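Local atomic coordinates of mitochondrial dynamics protein MID49 (Mus musculus, PDB entry 4WOY), a protein that sits in the mitochondrial outer membrane and recruits the dynamin-related protein Drp1 to the mitochondrial surface, promoting fission and regulating Drp1 GTPase activity. Residues T227-C239 with W250-E263. The protein carries 1 engineered substitution. Sequence-based numbering, arbitrary orientation.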
loop_
_atom_site.group_PDB
_atom_site.type_symbol
_atom_site.label_atom_id
_atom_site.label_comp_id
_atom_site.label_asym_id
_atom_site.label_seq_id
_atom_site.Cartn_x
_atom_site.Cartn_y
_atom_site.Cartn_z
ATOM N N THR A 227 7.505 19.736 -3.941
ATOM C CA THR A 227 8.280 18.516 -4.109
ATOM C C THR A 227 8.034 17.494 -3.005
ATOM O O THR A 227 8.892 16.642 -2.729
ATOM C CB THR A 227 9.770 18.831 -4.136
ATOM O OG1 THR A 227 10.078 19.649 -3.001
ATOM C CG2 THR A 227 10.139 19.591 -5.402
ATOM N N ARG A 228 6.881 17.578 -2.356
ATOM C CA ARG A 228 6.591 16.642 -1.276
ATOM C C ARG A 228 6.626 15.196 -1.775
ATOM O O ARG A 228 7.347 14.373 -1.213
ATOM C CB ARG A 228 5.224 16.943 -0.649
ATOM C CG ARG A 228 5.133 18.307 0.005
ATOM C CD ARG A 228 3.675 18.737 0.150
ATOM N NE ARG A 228 3.537 20.117 0.619
ATOM C CZ ARG A 228 3.474 21.174 -0.185
ATOM N NH1 ARG A 228 3.562 21.017 -1.505
ATOM N NH2 ARG A 228 3.327 22.387 0.332
ATOM N N ARG A 229 5.876 14.902 -2.838
ATOM C CA ARG A 229 5.789 13.539 -3.370
ATOM C C ARG A 229 7.130 13.083 -3.902
ATOM O O ARG A 229 7.485 11.906 -3.832
ATOM C CB ARG A 229 4.747 13.430 -4.486
ATOM C CG ARG A 229 3.302 13.413 -4.041
ATOM C CD ARG A 229 2.408 13.626 -5.243
ATOM N NE ARG A 229 2.857 14.808 -5.988
ATOM C CZ ARG A 229 2.577 15.064 -7.265
ATOM N NH1 ARG A 229 1.841 14.223 -7.985
ATOM N NH2 ARG A 229 3.040 16.167 -7.823
ATOM N N ARG A 230 7.877 14.027 -4.445
ATOM C CA ARG A 230 9.222 13.741 -4.894
ATOM C C ARG A 230 10.107 13.335 -3.694
ATOM O O ARG A 230 10.917 12.404 -3.791
ATOM C CB ARG A 230 9.763 14.962 -5.636
ATOM C CG ARG A 230 11.183 14.861 -6.066
ATOM C CD ARG A 230 11.416 15.683 -7.325
ATOM N NE ARG A 230 12.825 16.016 -7.441
ATOM C CZ ARG A 230 13.275 17.131 -7.984
ATOM N NH1 ARG A 230 12.416 18.016 -8.477
ATOM N NH2 ARG A 230 14.583 17.352 -8.030
ATOM N N LEU A 231 9.930 14.021 -2.564
ATOM C CA LEU A 231 10.668 13.710 -1.341
ATOM C C LEU A 231 10.295 12.336 -0.781
ATOM O O LEU A 231 11.142 11.620 -0.243
ATOM C CB LEU A 231 10.443 14.791 -0.270
ATOM C CG LEU A 231 11.068 14.440 1.093
ATOM C CD1 LEU A 231 12.577 14.391 0.995
ATOM C CD2 LEU A 231 10.646 15.397 2.205
ATOM N N LEU A 232 9.022 11.976 -0.877
ATOM C CA LEU A 232 8.619 10.671 -0.372
ATOM C C LEU A 232 9.353 9.565 -1.166
ATOM O O LEU A 232 9.826 8.582 -0.581
ATOM C CB LEU A 232 7.088 10.498 -0.426
ATOM C CG LEU A 232 6.520 9.100 -0.183
ATOM C CD1 LEU A 232 6.907 8.551 1.200
ATOM C CD2 LEU A 232 5.016 9.152 -0.353
ATOM N N LEU A 233 9.477 9.751 -2.479
ATOM C CA LEU A 233 10.158 8.763 -3.331
ATOM C C LEU A 233 11.648 8.650 -3.004
ATOM O O LEU A 233 12.196 7.554 -2.987
ATOM C CB LEU A 233 9.965 9.103 -4.803
ATOM C CG LEU A 233 8.591 8.645 -5.274
ATOM C CD1 LEU A 233 8.231 9.258 -6.634
ATOM C CD2 LEU A 233 8.532 7.131 -5.321
ATOM N N LEU A 234 12.276 9.787 -2.716
ATOM C CA LEU A 234 13.657 9.816 -2.233
ATOM C C LEU A 234 13.845 9.018 -0.947
ATOM O O LEU A 234 14.752 8.178 -0.837
ATOM C CB LEU A 234 14.104 11.246 -1.965
ATOM C CG LEU A 234 14.768 11.911 -3.144
ATOM C CD1 LEU A 234 14.953 13.360 -2.810
ATOM C CD2 LEU A 234 16.093 11.208 -3.427
ATOM N N LEU A 235 13.002 9.311 0.034
ATOM C CA LEU A 235 13.138 8.679 1.329
ATOM C C LEU A 235 13.010 7.192 1.173
ATOM O O LEU A 235 13.739 6.433 1.808
ATOM C CB LEU A 235 12.097 9.196 2.326
ATOM C CG LEU A 235 12.278 10.643 2.735
ATOM C CD1 LEU A 235 11.008 11.175 3.405
ATOM C CD2 LEU A 235 13.485 10.765 3.631
ATOM N N CYS A 236 12.087 6.779 0.311
ATOM C CA CYS A 236 11.864 5.362 0.081
ATOM C C CYS A 236 13.106 4.712 -0.508
ATOM O O CYS A 236 13.526 3.639 -0.056
ATOM C CB CYS A 236 10.679 5.140 -0.863
ATOM S SG CYS A 236 9.057 5.221 -0.105
ATOM N N GLY A 237 13.688 5.360 -1.519
ATOM C CA GLY A 237 14.835 4.801 -2.219
ATOM C C GLY A 237 16.047 4.615 -1.323
ATOM O O GLY A 237 16.777 3.639 -1.425
ATOM N N ILE A 238 16.237 5.554 -0.413
ATOM C CA ILE A 238 17.338 5.494 0.521
ATOM C C ILE A 238 17.152 4.417 1.564
ATOM O O ILE A 238 18.088 3.692 1.885
ATOM C CB ILE A 238 17.526 6.849 1.195
ATOM C CG1 ILE A 238 18.220 7.763 0.198
ATOM C CG2 ILE A 238 18.375 6.728 2.426
ATOM C CD1 ILE A 238 18.554 9.056 0.732
ATOM N N CYS A 239 15.940 4.300 2.087
ATOM C CA CYS A 239 15.665 3.299 3.112
ATOM C C CYS A 239 15.757 1.894 2.537
ATOM O O CYS A 239 16.115 0.960 3.251
ATOM C CB CYS A 239 14.290 3.543 3.749
ATOM S SG CYS A 239 14.230 5.045 4.758
ATOM N N TRP A 250 6.955 2.588 2.655
ATOM C CA TRP A 250 6.167 3.654 2.068
ATOM C C TRP A 250 5.228 4.328 3.078
ATOM O O TRP A 250 5.177 5.545 3.174
ATOM C CB TRP A 250 5.352 3.085 0.927
ATOM C CG TRP A 250 4.506 4.095 0.283
ATOM C CD1 TRP A 250 3.281 4.526 0.703
ATOM C CD2 TRP A 250 4.777 4.774 -0.943
ATOM N NE1 TRP A 250 2.791 5.460 -0.169
ATOM C CE2 TRP A 250 3.687 5.632 -1.189
ATOM C CE3 TRP A 250 5.832 4.739 -1.856
ATOM C CZ2 TRP A 250 3.625 6.456 -2.309
ATOM C CZ3 TRP A 250 5.782 5.570 -2.960
ATOM C CH2 TRP A 250 4.680 6.414 -3.184
ATOM N N SER A 251 4.492 3.529 3.839
ATOM C CA SER A 251 3.497 4.072 4.761
ATOM C C SER A 251 4.138 4.868 5.897
ATOM O O SER A 251 3.597 5.888 6.324
ATOM C CB SER A 251 2.640 2.950 5.344
ATOM O OG SER A 251 3.446 2.104 6.123
ATOM N N HIS A 252 5.280 4.393 6.389
ATOM C CA HIS A 252 6.018 5.085 7.441
ATOM C C HIS A 252 6.451 6.466 7.013
ATOM O O HIS A 252 6.249 7.461 7.746
ATOM C CB HIS A 252 7.260 4.308 7.826
ATOM C CG HIS A 252 6.976 2.950 8.362
ATOM N ND1 HIS A 252 6.788 1.858 7.541
ATOM C CD2 HIS A 252 6.844 2.500 9.631
ATOM C CE1 HIS A 252 6.541 0.793 8.286
ATOM N NE2 HIS A 252 6.566 1.156 9.556
ATOM N N LEU A 253 7.094 6.509 5.843
ATOM C CA LEU A 253 7.727 7.729 5.366
ATOM C C LEU A 253 6.660 8.702 4.860
ATOM O O LEU A 253 6.866 9.920 4.847
ATOM C CB LEU A 253 8.772 7.394 4.282
ATOM C CG LEU A 253 9.872 6.433 4.770
ATOM C CD1 LEU A 253 10.562 5.714 3.614
ATOM C CD2 LEU A 253 10.895 7.176 5.634
ATOM N N THR A 254 5.510 8.167 4.465
ATOM C CA THR A 254 4.368 9.008 4.123
ATOM C C THR A 254 3.998 9.908 5.292
ATOM O O THR A 254 3.707 11.103 5.138
ATOM C CB THR A 254 3.157 8.150 3.746
ATOM O OG1 THR A 254 3.430 7.466 2.517
ATOM C CG2 THR A 254 1.865 9.004 3.632
ATOM N N GLN A 255 4.015 9.309 6.474
ATOM C CA GLN A 255 3.654 10.010 7.696
ATOM C C GLN A 255 4.613 11.170 7.934
ATOM O O GLN A 255 4.214 12.252 8.378
ATOM C CB GLN A 255 3.671 9.032 8.875
ATOM C CG GLN A 255 2.368 8.302 9.148
ATOM C CD GLN A 255 1.439 8.198 7.960
ATOM O OE1 GLN A 255 0.622 9.079 7.730
ATOM N NE2 GLN A 255 1.526 7.103 7.230
ATOM N N VAL A 256 5.887 10.916 7.635
ATOM C CA VAL A 256 6.928 11.922 7.781
ATOM C C VAL A 256 6.663 13.076 6.856
ATOM O O VAL A 256 6.753 14.220 7.270
ATOM C CB VAL A 256 8.320 11.384 7.472
ATOM C CG1 VAL A 256 9.321 12.515 7.610
ATOM C CG2 VAL A 256 8.679 10.231 8.420
ATOM N N VAL A 257 6.361 12.780 5.595
ATOM C CA VAL A 257 6.144 13.838 4.608
ATOM C C VAL A 257 4.813 14.568 4.821
ATOM O O VAL A 257 4.714 15.767 4.571
ATOM C CB VAL A 257 6.231 13.288 3.175
ATOM C CG1 VAL A 257 5.872 14.394 2.138
ATOM C CG2 VAL A 257 7.638 12.746 2.933
ATOM N N LEU A 258 3.795 13.865 5.307
ATOM C CA LEU A 258 2.554 14.548 5.664
ATOM C C LEU A 258 2.789 15.532 6.810
ATOM O O LEU A 258 2.243 16.615 6.813
ATOM C CB LEU A 258 1.455 13.546 6.027
ATOM C CG LEU A 258 0.821 12.903 4.782
ATOM C CD1 LEU A 258 -0.094 11.750 5.130
ATOM C CD2 LEU A 258 0.073 13.952 3.956
ATOM N N HIS A 259 3.615 15.156 7.776
ATOM C CA HIS A 259 3.902 16.024 8.904
ATOM C C HIS A 259 4.624 17.297 8.479
ATOM O O HIS A 259 4.211 18.398 8.833
ATOM C CB HIS A 259 4.733 15.273 9.945
ATOM C CG HIS A 259 5.024 16.072 11.175
ATOM N ND1 HIS A 259 6.186 16.800 11.336
ATOM C CD2 HIS A 259 4.301 16.268 12.302
ATOM C CE1 HIS A 259 6.168 17.403 12.509
ATOM N NE2 HIS A 259 5.037 17.093 13.118
ATOM N N LEU A 260 5.699 17.151 7.713
ATOM C CA LEU A 260 6.439 18.313 7.226
ATOM C C LEU A 260 5.619 19.014 6.162
ATOM O O LEU A 260 5.484 20.237 6.185
ATOM C CB LEU A 260 7.796 17.912 6.634
ATOM C CG LEU A 260 8.748 17.010 7.420
ATOM C CD1 LEU A 260 10.078 16.894 6.717
ATOM C CD2 LEU A 260 8.942 17.540 8.809
ATOM N N GLY A 261 5.034 18.214 5.266
ATOM C CA GLY A 261 4.302 18.731 4.119
ATOM C C GLY A 261 3.093 19.564 4.479
ATOM O O GLY A 261 2.744 20.501 3.743
ATOM N N GLU A 262 2.492 19.260 5.632
ATOM C CA GLU A 262 1.349 20.013 6.136
ATOM C C GLU A 262 1.837 21.280 6.790
ATOM O O GLU A 262 1.446 21.585 7.909
ATOM C CB GLU A 262 0.512 19.208 7.148
ATOM C CG GLU A 262 -0.320 18.033 6.609
ATOM C CD GLU A 262 -1.570 18.463 5.866
ATOM O OE1 GLU A 262 -2.060 19.580 6.127
ATOM O OE2 GLU A 262 -2.073 17.674 5.039
ATOM N N GLU A 263 2.728 21.994 6.112
ATOM C CA GLU A 263 3.161 23.301 6.579
ATOM C C GLU A 263 3.424 24.240 5.413
ATOM O O GLU A 263 3.863 23.813 4.340
ATOM C CB GLU A 263 4.419 23.200 7.428
ATOM C CG GLU A 263 4.235 22.451 8.707
ATOM C CD GLU A 263 5.456 22.517 9.558
ATOM O OE1 GLU A 263 6.331 23.351 9.255
ATOM O OE2 GLU A 263 5.554 21.724 10.514
#
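Leu232 is the central knob of helix 228-239, lodged among Trp250, Leu253, Thr254 and Val257 of helix 250-261. Its forked end divides the work: CD1 presses on the backbone at Leu253 and Thr254, while CD2 lies over one face of the indole, offset toward the rim and 3.6 Å from Trp250 CZ2, a CH-pi contact. With CG anti to the backbone N (chi1 179°), Trp250 swings its indole over to Leu232, whose side chain it crosses at about a right angle. Cys236 SG meets this ring obliquely, and Leu233 CD2 touches its edge. In return, Leu253 enters the hollow among Leu232, Leu235, Cys236 and Cys239, where the small cysteines line the place of its branched end; Val257, short and forked, wedges among Arg228, Leu231, Leu232 and Leu235, with its CG2 3.7 Å from Leu235 CD1. Thr254 suits this buried place because its OG1 bonds within the helix to Trp250 O at 2.7 Å; that oxygen also accepts the Thr254 N-H, from the opposite face. At the far end Gly261, lacking a side chain, lets the extended Arg228 chain pass close, and Arg228 NE donates to Gly261 O (3.2 Å, 163°). That guanidinium's strongest partner is Asp221, joined with Asp224 through NH1 salt bridges; Trp267 adds a cation-pi contact. Antiparallel but inclined, 140° between directions and 9.5 Å between axes, the helices interlock in the helical, Mab-21-like part of this nucleotidyltransferase-like, predicted cytoplasmic domain. Helix 210-224 packs against Arg228, Thr254 and Leu258, helix 272-288 against Ile238 and Val256, and helix 2-14 against Leu234 and Ile238.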